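Local atomic coordinates of GDSL-like protein (Roseburia intestinalis L1-82, PDB entry 6HFZ), a protein that removes acetyl groups from acetylated mannans as a two-domain carbohydrate esterase of the SGNH (GDSL-like) hydrolase clan in a gut bacterium. Residues A[117-122]-A[229-234]; A[293-298]-A[320-325]. One frame throughout, in Å; residues are numbered along the deposited sequence.

In the fold
Contact 1 ties helix 115-129 of the GDSL-like hydrolase domain to the loop that leads from helix 196-215 into the second, β-rich domain; contact 2 lies within that second domain, where the end of strand 288-295 meets the loop after strand 316-319. The centres of contact 1 and contact 2 lie about 29 Å apart, yet T234 of contact 1 bonds to N288, the first residue of the strand whose far end carries contact 2. Both are partly buried. Carboxylates of the helix carry contact 1, gathering backbone N-H groups and threonine hydroxyls. In contact 2 two backbone hydrogen bonds form a single β-bridge, and apolar packing on F322 adds the side-chain share.

Contact 1. Residues A[117-122]-A[229-234]; sequences FMETYE and PLTKNT
OE2 of E122 takes two hydrogen bonds from T231: the hydroxyl OG1, 2.7 Å away, approaches nearly along the C-O axis, and the backbone N, at 2.8 Å, meets the syn lone pair of OE2. The other oxygen, OE1, accepts the backbone N of L230 at 2.8 Å, again on its syn side, so the carboxylate bridges two successive N-H groups, which would resist its rotation. Y162 adds a hydroxyl bond to OE1. One helical turn back, E119 grips T234 differently, through OE2 alone. This oxygen receives T234 N at 2.8 Å through its anti lone pair, while T234 OG1 comes from above the carboxylate plane at 2.6 Å. CG of E119 stands anti to the backbone N (chi1 -170°) and the chain runs on extended, which carries the carboxylate out to the loop. Between these two grips T231 OG1 also accepts N233 N, closing an ST turn, and touches CG of E119 at 3.5 Å. Water 1 links E119 O to OD1 of N233, whose ND2 is held by E236. Selenomethionine M118 and E122 lean on helix 152-161. Helix 115-129 is joined here to the loop before strand 237-241, and the contact also reaches the β-rich second domain, E119 OE1 through H338 and T234 OG1 through N288.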
ATOM      1  N   PHE A 117      10.656  -4.365  -4.267  1.00 19.10           N
ATOM      2  CA  PHE A 117       9.396  -3.656  -4.433  1.00 18.71           C
ATOM      3  C   PHE A 117       8.843  -3.740  -5.859  1.00 19.23           C
ATOM      4  O   PHE A 117       7.621  -3.717  -6.051  1.00 18.44           O
ATOM      5  CB  PHE A 117       9.519  -2.238  -3.844  1.00 19.72           C
ATOM      6  CG  PHE A 117       9.534  -2.258  -2.335  1.00 19.14           C
ATOM      7  CD1 PHE A 117       8.407  -2.634  -1.610  1.00 21.62           C
ATOM      8  CD2 PHE A 117      10.686  -1.915  -1.628  1.00 21.59           C
ATOM      9  CE1 PHE A 117       8.450  -2.709  -0.226  1.00 18.84           C
ATOM     10  CE2 PHE A 117      10.711  -1.949  -0.240  1.00 21.87           C
ATOM     11  CZ  PHE A 117       9.592  -2.344   0.457  1.00 22.25           C
HETATM   12  N   MSE A 118       9.709  -3.856  -6.872  0.50 18.80           N
HETATM   13  CA  MSE A 118       9.216  -4.157  -8.211  0.50 19.59           C
HETATM   14  C   MSE A 118       8.421  -5.464  -8.168  0.50 20.26           C
HETATM   15  O   MSE A 118       7.346  -5.567  -8.771  0.50 20.77           O
HETATM   16  CB  MSE A 118      10.242  -4.234  -9.342  0.50 18.97           C
HETATM   17  CG  MSE A 118       9.502  -4.181 -10.648  0.50 21.01           C
HETATM   18 SE   MSE A 118      10.745  -3.880 -12.153  0.50 25.79          SE
HETATM   19  CE  MSE A 118      12.265  -4.915 -11.442  0.50 25.99           C
ATOM     20  N   GLU A 119       8.947  -6.448  -7.439  1.00 20.47           N
ATOM     21  CA  GLU A 119       8.321  -7.766  -7.358  1.00 21.33           C
ATOM     22  C   GLU A 119       7.005  -7.719  -6.565  1.00 19.84           C
ATOM     23  O   GLU A 119       5.999  -8.269  -7.012  1.00 20.65           O
ATOM     24  CB  GLU A 119       9.314  -8.771  -6.764  1.00 22.35           C
ATOM     25  CG  GLU A 119       8.829 -10.205  -6.881  1.00 24.47           C
ATOM     26  CD  GLU A 119       9.783 -11.291  -6.391  1.00 26.76           C
ATOM     27  OE1 GLU A 119      10.917 -10.970  -5.960  1.00 30.88           O
ATOM     28  OE2 GLU A 119       9.390 -12.455  -6.398  1.00 29.38           O
ATOM     29  N   THR A 120       7.004  -7.033  -5.418  1.00 19.45           N
ATOM     30  CA  THR A 120       5.772  -6.921  -4.628  1.00 20.66           C
ATOM     31  C   THR A 120       4.709  -6.134  -5.411  1.00 19.25           C
ATOM     32  O   THR A 120       3.526  -6.501  -5.411  1.00 19.15           O
ATOM     33  CB  THR A 120       5.995  -6.394  -3.208  1.00 18.25           C
ATOM     34  OG1 THR A 120       6.455  -5.037  -3.302  1.00 17.13           O
ATOM     35  CG2 THR A 120       7.014  -7.191  -2.419  1.00 20.95           C
ATOM     36  N   TYR A 121       5.074  -5.001  -6.018  1.00 17.99           N
ATOM     37  CA  TYR A 121       4.125  -4.222  -6.834  1.00 20.11           C
ATOM     38  C   TYR A 121       3.576  -5.029  -8.016  1.00 20.59           C
ATOM     39  O   TYR A 121       2.391  -4.922  -8.333  1.00 19.78           O
ATOM     40  CB  TYR A 121       4.840  -2.970  -7.300  1.00 21.65           C
ATOM     41  CG  TYR A 121       4.037  -1.831  -7.838  1.00 19.94           C
ATOM     42  CD1 TYR A 121       3.535  -0.877  -6.975  1.00 18.95           C
ATOM     43  CD2 TYR A 121       3.979  -1.597  -9.209  1.00 20.29           C
ATOM     44  CE1 TYR A 121       2.935   0.265  -7.453  1.00 19.55           C
ATOM     45  CE2 TYR A 121       3.372  -0.461  -9.700  1.00 18.99           C
ATOM     46  CZ  TYR A 121       2.850   0.470  -8.815  1.00 19.94           C
ATOM     47  OH  TYR A 121       2.309   1.650  -9.259  1.00 21.26           O
ATOM     48  N   GLU A 122       4.426  -5.852  -8.662  1.00 20.60           N
ATOM     49  CA  GLU A 122       3.942  -6.698  -9.741  1.00 20.61           C
ATOM     50  C   GLU A 122       2.861  -7.672  -9.222  1.00 20.40           C
ATOM     51  O   GLU A 122       1.807  -7.818  -9.874  1.00 19.73           O
ATOM     52  CB  GLU A 122       5.059  -7.472 -10.446  1.00 21.53           C
ATOM     53  CG  GLU A 122       4.486  -8.325 -11.555  1.00 23.41           C
ATOM     54  CD  GLU A 122       5.488  -8.845 -12.570  1.00 24.56           C
ATOM     55  OE1 GLU A 122       5.139  -8.862 -13.795  1.00 25.21           O
ATOM     56  OE2 GLU A 122       6.594  -9.155 -12.169  1.00 26.31           O
ATOM     57  N   PRO A 229       4.707 -12.857 -16.048  1.00 28.25           N
ATOM     58  CA  PRO A 229       5.309 -11.816 -15.205  1.00 26.42           C
ATOM     59  C   PRO A 229       6.730 -11.423 -15.622  1.00 29.09           C
ATOM     60  O   PRO A 229       7.448 -12.188 -16.226  1.00 30.81           O
ATOM     61  CB  PRO A 229       5.302 -12.384 -13.782  1.00 29.05           C
ATOM     62  CG  PRO A 229       4.975 -13.875 -13.938  1.00 31.15           C
ATOM     63  CD  PRO A 229       4.358 -14.071 -15.303  1.00 28.48           C
ATOM     64  N   LEU A 230       7.080 -10.169 -15.350  1.00 26.13           N
ATOM     65  CA  LEU A 230       8.380  -9.627 -15.604  1.00 26.23           C
ATOM     66  C   LEU A 230       9.382 -10.068 -14.521  1.00 25.58           C
ATOM     67  O   LEU A 230      10.510 -10.410 -14.819  1.00 25.83           O
ATOM     68  CB  LEU A 230       8.206  -8.100 -15.652  1.00 28.32           C
ATOM     69  CG  LEU A 230       9.434  -7.315 -16.070  1.00 30.55           C
ATOM     70  CD1 LEU A 230       9.844  -7.732 -17.484  1.00 30.89           C
ATOM     71  CD2 LEU A 230       9.149  -5.823 -16.003  1.00 30.34           C
ATOM     72  N   THR A 231       8.963 -10.087 -13.248  1.00 22.72           N
ATOM     73  CA  THR A 231       9.775 -10.547 -12.138  1.00 22.75           C
ATOM     74  C   THR A 231       9.461 -12.011 -11.823  1.00 21.89           C
ATOM     75  O   THR A 231       8.616 -12.625 -12.477  1.00 23.44           O
ATOM     76  CB  THR A 231       9.572  -9.645 -10.901  1.00 20.03           C
ATOM     77  OG1 THR A 231       8.322  -9.998 -10.303  1.00 20.74           O
ATOM     78  CG2 THR A 231       9.545  -8.179 -11.293  1.00 21.01           C
ATOM     79  N   LYS A 232      10.128 -12.559 -10.791  1.00 25.89           N
ATOM     80  CA  LYS A 232       9.823 -13.917 -10.255  1.00 26.25           C
ATOM     81  C   LYS A 232       8.390 -14.006  -9.684  1.00 25.21           C
ATOM     82  O   LYS A 232       7.837 -15.100  -9.549  1.00 25.66           O
ATOM     83  CB  LYS A 232      10.808 -14.286  -9.152  1.00 29.52           C
ATOM     84  CG  LYS A 232      12.240 -14.502  -9.616  1.00 33.39           C
ATOM     85  CD  LYS A 232      13.103 -15.059  -8.506  1.00 40.35           C
ATOM     86  CE  LYS A 232      14.581 -15.018  -8.839  1.00 46.02           C
ATOM     87  NZ  LYS A 232      14.940 -15.979  -9.908  1.00 46.85           N
ATOM     88  N   ASN A 233       7.791 -12.859  -9.361  1.00 24.48           N
ATOM     89  CA  ASN A 233       6.400 -12.728  -9.013  1.00 21.88           C
ATOM     90  C   ASN A 233       6.025 -13.663  -7.850  1.00 24.45           C
ATOM     91  O   ASN A 233       4.962 -14.257  -7.856  1.00 24.12           O
ATOM     92  CB  ASN A 233       5.496 -12.962 -10.214  1.00 22.61           C
ATOM     93  CG  ASN A 233       4.050 -12.680  -9.917  1.00 23.82           C
ATOM     94  OD1 ASN A 233       3.731 -11.668  -9.274  1.00 21.88           O
ATOM     95  ND2 ASN A 233       3.179 -13.590 -10.344  1.00 21.58           N
ATOM     96  N   THR A 234       6.877 -13.731  -6.821  1.00 23.47           N
ATOM     97  CA  THR A 234       6.640 -14.646  -5.707  1.00 23.66           C
ATOM     98  C   THR A 234       5.765 -14.041  -4.595  1.00 23.22           C
ATOM     99  O   THR A 234       5.684 -14.632  -3.506  1.00 22.32           O
ATOM    100  CB  THR A 234       7.971 -15.207  -5.189  1.00 24.11           C
ATOM    101  OG1 THR A 234       8.767 -14.216  -4.564  1.00 22.67           O
ATOM    102  CG2 THR A 234       8.791 -15.858  -6.281  1.00 27.10           C
TER
HETATM  103  O   HOH W   1       4.878 -10.896  -6.840  1.00 22.55           O
HETATM  104  O   HOH W   2      12.272 -10.931  -9.165  1.00 31.83           O

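Contact 2. Residues A[293-298]-A[320-325]; sequences YRKSVK and ANFDET
Two backbone hydrogen bonds join S296 to the 320-325 loop. The N-H of S296 points almost straight at A320 O (2.8 Å, 172° at the hydrogen), and S296 O in turn receives the N-H of F322 at 3.2 Å, a longer and more bent bond. S296 thus bonds to the residues flanking N321, the pattern of a parallel bridge, here a single one just past the end of strand 288-295. The serine hydroxyl is used within its own segment: with OG anti to the backbone N (chi1 169°), it donates to K298 O at 2.7 Å, tying S296 to the residue two on.

The apolar contacts gather on F322. Its CG stands anti to the backbone N (chi1 -160°), beside K295 CB at 3.9 Å; K295 and V297 both approach the ring obliquely. The side chains of K295 and F322 cross at about a right angle, and the lysine CD lies equally near F322 CD1. V297 runs beside the phenylalanine in the same direction, with CG1 at 3.8 Å from CD2 of the ring; the same methyl reaches E324 O at 3.4 Å. CB of E324 lies over one face of the ring, toward its rim. An alanine at F322 would keep CB but remove the ring, and would probably leave V297 CG1 and the K295 methylenes without their apolar partner and open a gap beside them. Further back, the methyl CB of A320 rests on R294 O at 3.5 Å.

Beyond the two segments, K295 NZ forms a salt bridge with E331. R294 stacks its cation on F267, and its NH2 hydrogen-bonds to P360 O and forms a salt bridge with an EPE molecule, probably from the crystallisation liquor. Strand 329-336 touches F322 through K329 and pairs with Y293 through E331, while strand 361-370 pairs with R294 through Y362 and meets A320 through F361.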
ATOM      1  N   TYR A 293       4.570  -5.738  12.697  1.00 19.26           N
ATOM      2  CA  TYR A 293       4.583  -5.458  14.128  1.00 20.20           C
ATOM      3  C   TYR A 293       4.634  -3.950  14.369  1.00 22.37           C
ATOM      4  O   TYR A 293       5.020  -3.195  13.472  1.00 21.42           O
ATOM      5  CB  TYR A 293       5.789  -6.112  14.837  1.00 21.56           C
ATOM      6  CG  TYR A 293       7.161  -5.674  14.337  1.00 19.72           C
ATOM      7  CD1 TYR A 293       7.700  -6.163  13.144  1.00 21.73           C
ATOM      8  CD2 TYR A 293       7.943  -4.788  15.067  1.00 21.76           C
ATOM      9  CE1 TYR A 293       8.969  -5.782  12.697  1.00 22.11           C
ATOM     10  CE2 TYR A 293       9.200  -4.381  14.620  1.00 22.05           C
ATOM     11  CZ  TYR A 293       9.713  -4.874  13.433  1.00 24.21           C
ATOM     12  OH  TYR A 293      10.980  -4.518  13.020  1.00 24.49           O
ATOM     13  N   ARG A 294       4.287  -3.535  15.596  1.00 19.13           N
ATOM     14  CA  ARG A 294       4.280  -2.128  15.894  1.00 21.88           C
ATOM     15  C   ARG A 294       5.684  -1.634  16.257  1.00 23.99           C
ATOM     16  O   ARG A 294       6.385  -2.238  17.075  1.00 25.06           O
ATOM     17  CB  ARG A 294       3.336  -1.814  17.057  1.00 21.29           C
ATOM     18  CG  ARG A 294       3.346  -0.353  17.506  1.00 21.72           C
ATOM     19  CD  ARG A 294       2.176  -0.117  18.462  1.00 24.36           C
ATOM     20  NE  ARG A 294       2.196  -0.932  19.674  1.00 25.98           N
ATOM     21  CZ  ARG A 294       1.120  -1.312  20.346  1.00 27.65           C
ATOM     22  NH1 ARG A 294      -0.093  -0.971  19.921  1.00 27.47           N
ATOM     23  NH2 ARG A 294       1.225  -2.115  21.396  1.00 26.09           N
ATOM     24  N   LYS A 295       6.045  -0.463  15.707  1.00 22.01           N
ATOM     25  CA  LYS A 295       7.123   0.353  16.196  1.00 26.18           C
ATOM     26  C   LYS A 295       6.475   1.593  16.838  1.00 25.95           C
ATOM     27  O   LYS A 295       5.768   2.360  16.177  1.00 25.51           O
ATOM     28  CB  LYS A 295       8.090   0.720  15.065  1.00 24.78           C
ATOM     29  CG  LYS A 295       9.080  -0.363  14.676  1.00 27.95           C
ATOM     30  CD  LYS A 295      10.097   0.083  13.674  1.00 25.37           C
ATOM     31  CE  LYS A 295      11.094  -1.011  13.373  1.00 31.85           C
ATOM     32  NZ  LYS A 295      11.835  -0.770  12.109  1.00 33.19           N
ATOM     33  N   SER A 296       6.690   1.734  18.150  1.00 26.29           N
ATOM     34  CA  SER A 296       5.960   2.626  19.026  1.00 26.02           C
ATOM     35  C   SER A 296       6.765   3.907  19.269  1.00 27.47           C
ATOM     36  O   SER A 296       7.950   3.867  19.518  1.00 30.88           O
ATOM     37  CB  SER A 296       5.627   1.922  20.332  1.00 28.20           C
ATOM     38  OG  SER A 296       5.129   2.865  21.284  1.00 28.21           O
ATOM     39  N   VAL A 297       6.113   5.062  19.182  1.00 28.54           N
ATOM     40  CA  VAL A 297       6.759   6.307  19.593  1.00 31.64           C
ATOM     41  C   VAL A 297       6.569   6.536  21.095  1.00 31.82           C
ATOM     42  O   VAL A 297       7.151   7.497  21.657  1.00 36.48           O
ATOM     43  CB  VAL A 297       6.229   7.508  18.800  1.00 32.87           C
ATOM     44  CG1 VAL A 297       6.737   7.442  17.351  1.00 34.99           C
ATOM     45  CG2 VAL A 297       4.712   7.612  18.879  1.00 32.34           C
ATOM     46  N   LYS A 298       5.728   5.718  21.720  1.00 29.85           N
ATOM     47  CA  LYS A 298       5.582   5.693  23.183  1.00 33.17           C
ATOM     48  C   LYS A 298       6.628   4.729  23.734  1.00 35.25           C
ATOM     49  O   LYS A 298       6.520   3.534  23.484  1.00 33.12           O
ATOM     50  CB  LYS A 298       4.170   5.251  23.568  1.00 38.70           C
ATOM     51  CG  LYS A 298       3.085   6.271  23.261  1.00 41.50           C
ATOM     52  CD  LYS A 298       1.721   5.853  23.755  1.00 48.84           C
ATOM     53  CE  LYS A 298       0.597   6.396  22.893  1.00 54.87           C
ATOM     54  NZ  LYS A 298      -0.698   6.365  23.615  1.00 57.19           N
ATOM     55  N   ALA A 320      10.627  -2.705  19.012  1.00 26.62           N
ATOM     56  CA  ALA A 320       9.407  -1.890  19.047  1.00 26.33           C
ATOM     57  C   ALA A 320       9.694  -0.439  19.461  1.00 27.71           C
ATOM     58  O   ALA A 320       8.810   0.375  19.424  1.00 30.88           O
ATOM     59  CB  ALA A 320       8.387  -2.570  19.917  1.00 28.70           C
ATOM     60  N   ASN A 321      10.957  -0.114  19.780  1.00 29.69           N
ATOM     61  CA  ASN A 321      11.394   1.227  20.121  1.00 32.53           C
ATOM     62  C   ASN A 321      11.689   2.014  18.838  1.00 33.58           C
ATOM     63  O   ASN A 321      12.790   1.908  18.273  1.00 37.04           O
ATOM     64  CB  ASN A 321      12.648   1.193  20.992  1.00 30.40           C
ATOM     65  CG  ASN A 321      12.383   0.515  22.313  1.00 29.42           C
ATOM     66  OD1 ASN A 321      11.835   1.140  23.211  1.00 32.14           O
ATOM     67  ND2 ASN A 321      12.677  -0.770  22.396  1.00 32.43           N
ATOM     68  N   PHE A 322      10.698   2.791  18.389  1.00 36.43           N
ATOM     69  CA  PHE A 322      10.796   3.570  17.149  1.00 34.86           C
ATOM     70  C   PHE A 322      11.677   4.794  17.395  1.00 41.47           C
ATOM     71  O   PHE A 322      11.466   5.525  18.377  1.00 44.05           O
ATOM     72  CB  PHE A 322       9.422   4.035  16.665  1.00 30.53           C
ATOM     73  CG  PHE A 322       9.338   4.420  15.205  1.00 30.14           C
ATOM     74  CD1 PHE A 322      10.260   3.943  14.286  1.00 29.02           C
ATOM     75  CD2 PHE A 322       8.263   5.151  14.734  1.00 31.46           C
ATOM     76  CE1 PHE A 322      10.147   4.245  12.943  1.00 30.95           C
ATOM     77  CE2 PHE A 322       8.174   5.493  13.390  1.00 30.29           C
ATOM     78  CZ  PHE A 322       9.135   5.058  12.506  1.00 31.15           C
ATOM     79  N   ASP A 323      12.619   5.029  16.478  1.00 49.88           N
ATOM     80  CA  ASP A 323      13.588   6.118  16.615  1.00 49.15           C
ATOM     81  C   ASP A 323      13.140   7.364  15.840  1.00 49.60           C
ATOM     82  O   ASP A 323      13.869   8.343  15.810  1.00 52.93           O
ATOM     83  CB  ASP A 323      14.982   5.663  16.181  1.00 52.78           C
ATOM     84  CG  ASP A 323      15.049   5.006  14.814  1.00 60.03           C
ATOM     85  OD1 ASP A 323      13.977   4.677  14.257  1.00 68.24           O
ATOM     86  OD2 ASP A 323      16.183   4.819  14.320  1.00 68.56           O
ATOM     87  N   GLU A 324      11.963   7.326  15.207  1.00 47.01           N
ATOM     88  CA  GLU A 324      11.378   8.486  14.520  1.00 49.35           C
ATOM     89  C   GLU A 324      10.210   8.957  15.371  1.00 47.56           C
ATOM     90  O   GLU A 324       9.888   8.291  16.332  1.00 51.44           O
ATOM     91  CB  GLU A 324      10.925   8.108  13.105  1.00 50.79           C
ATOM     92  CG  GLU A 324      12.024   7.453  12.290  1.00 50.50           C
ATOM     93  CD  GLU A 324      11.610   6.972  10.915  1.00 54.70           C
ATOM     94  OE1 GLU A 324      10.698   7.583  10.330  1.00 57.55           O
ATOM     95  OE2 GLU A 324      12.197   5.978  10.436  1.00 51.72           O
ATOM     96  N   THR A 325       9.566  10.067  14.999  1.00 50.49           N
ATOM     97  CA  THR A 325       8.664  10.733  15.937  1.00 54.75           C
ATOM     98  C   THR A 325       7.279  11.028  15.338  1.00 51.79           C
ATOM     99  O   THR A 325       6.376  11.360  16.089  1.00 50.67           O
ATOM    100  CB  THR A 325       9.308  12.015  16.485  1.00 58.55           C
ATOM    101  OG1 THR A 325       9.627  12.862  15.376  1.00 59.60           O
ATOM    102  CG2 THR A 325      10.543  11.728  17.312  1.00 60.08           C
TER